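Local atomic coordinates of N-alpha-acetyltransferase 30 (Saccharomyces cerevisiae, PDB entry 6YGA), a protein that catalyses, as the catalytic subunit of the NatC complex, transfer of an acetyl group from acetyl-CoA to the N-terminal methionine of proteins such as the L-A virus GAG protein. Residues E118-V121 against E122-A125. Residues are numbered along the deposited sequence; the frame is centred on the assembly and turned at random.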
# COMPACT_ATOMS: atom_id res chain seq x y z
N GLU A 118 9.82 0.93 12.23
CA GLU A 118 8.72 0.25 11.57
C GLU A 118 8.48 -1.08 12.28
O GLU A 118 9.42 -1.72 12.75
CB GLU A 118 9.00 0.00 10.09
CG GLU A 118 9.31 1.26 9.29
CD GLU A 118 10.78 1.41 8.97
OE1 GLU A 118 11.58 0.55 9.40
OE2 GLU A 118 11.14 2.39 8.29
N THR A 119 7.21 -1.48 12.36
CA THR A 119 6.85 -2.73 13.00
C THR A 119 5.59 -3.27 12.35
O THR A 119 4.86 -2.54 11.66
CB THR A 119 6.66 -2.55 14.51
OG1 THR A 119 6.59 -3.84 15.15
CG2 THR A 119 5.39 -1.78 14.81
N GLU A 120 5.35 -4.56 12.55
CA GLU A 120 4.16 -5.20 12.01
C GLU A 120 2.92 -4.73 12.76
O GLU A 120 2.95 -4.55 13.98
CB GLU A 120 4.28 -6.72 12.11
CG GLU A 120 5.52 -7.31 11.45
CD GLU A 120 6.72 -7.37 12.38
OE1 GLU A 120 6.74 -6.66 13.41
OE2 GLU A 120 7.66 -8.14 12.08
N VAL A 121 1.82 -4.53 12.03
CA VAL A 121 0.57 -4.18 12.68
C VAL A 121 0.02 -5.34 13.49
O VAL A 121 -0.80 -5.13 14.40
CB VAL A 121 -0.47 -3.70 11.65
CG1 VAL A 121 0.16 -2.69 10.70
CG2 VAL A 121 -1.04 -4.88 10.88
N GLU A 122 0.46 -6.56 13.20
CA GLU A 122 0.06 -7.75 13.94
C GLU A 122 0.98 -8.05 15.12
O GLU A 122 0.71 -8.98 15.88
CB GLU A 122 0.00 -8.97 13.01
CG GLU A 122 -0.76 -8.74 11.70
CD GLU A 122 -2.25 -8.49 11.91
OE1 GLU A 122 -2.76 -8.79 13.01
OE2 GLU A 122 -2.90 -8.02 10.95
N ASN A 123 2.06 -7.28 15.28
CA ASN A 123 3.02 -7.49 16.36
C ASN A 123 2.54 -6.72 17.59
O ASN A 123 2.95 -5.59 17.86
CB ASN A 123 4.42 -7.05 15.93
CG ASN A 123 5.50 -7.58 16.84
OD1 ASN A 123 5.27 -7.83 18.03
ND2 ASN A 123 6.70 -7.74 16.30
N SER A 124 1.63 -7.36 18.33
CA SER A 124 1.05 -6.72 19.51
C SER A 124 2.11 -6.43 20.56
O SER A 124 2.09 -5.37 21.19
CB SER A 124 -0.05 -7.61 20.09
OG SER A 124 -0.95 -8.03 19.08
N ALA A 125 3.05 -7.36 20.77
CA ALA A 125 4.05 -7.17 21.81
C ALA A 125 4.96 -5.99 21.51
O ALA A 125 5.34 -5.24 22.41
CB ALA A 125 4.86 -8.46 22.00
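The side chain of Asn123 slants across that of Glu120, CB against CB at 3.8 Å, and its amide reaches on to the carboxylate. There Asn123 ND2 gives a nearly straight hydrogen bond to Glu120 OE1, 3.1 Å long. The oxygen lies almost in the amide plane, yet the nitrogen comes down on it from above the carboxylate plane, and the two flat groups are turned 48° apart. In Glu120 a bend at chi2 (88°) turns the carboxylate toward Asn123 ND2 and Thr119 OG1. The same OE1 also takes a weak bond from Thr119 OG1, whose hydroxyl stands 4.0 Å from Asn123 CB. The backbone between them makes a type I beta turn, Glu120 to Asn123, closed by Asn123 N to Glu120 O at 3.2 Å; it carries the chain of this GNAT fold from strand 114-120 into helix 124-131. Asn123 is the N-cap of that helix: its OD1 accepts from Ala126 N, so both ends of the amide are held and its flip is fixed. At the turn's corner, Glu122 OE2 passes 3.7 Å from Val121 CG2, while Val121 also packs on Arg140 and Phe152.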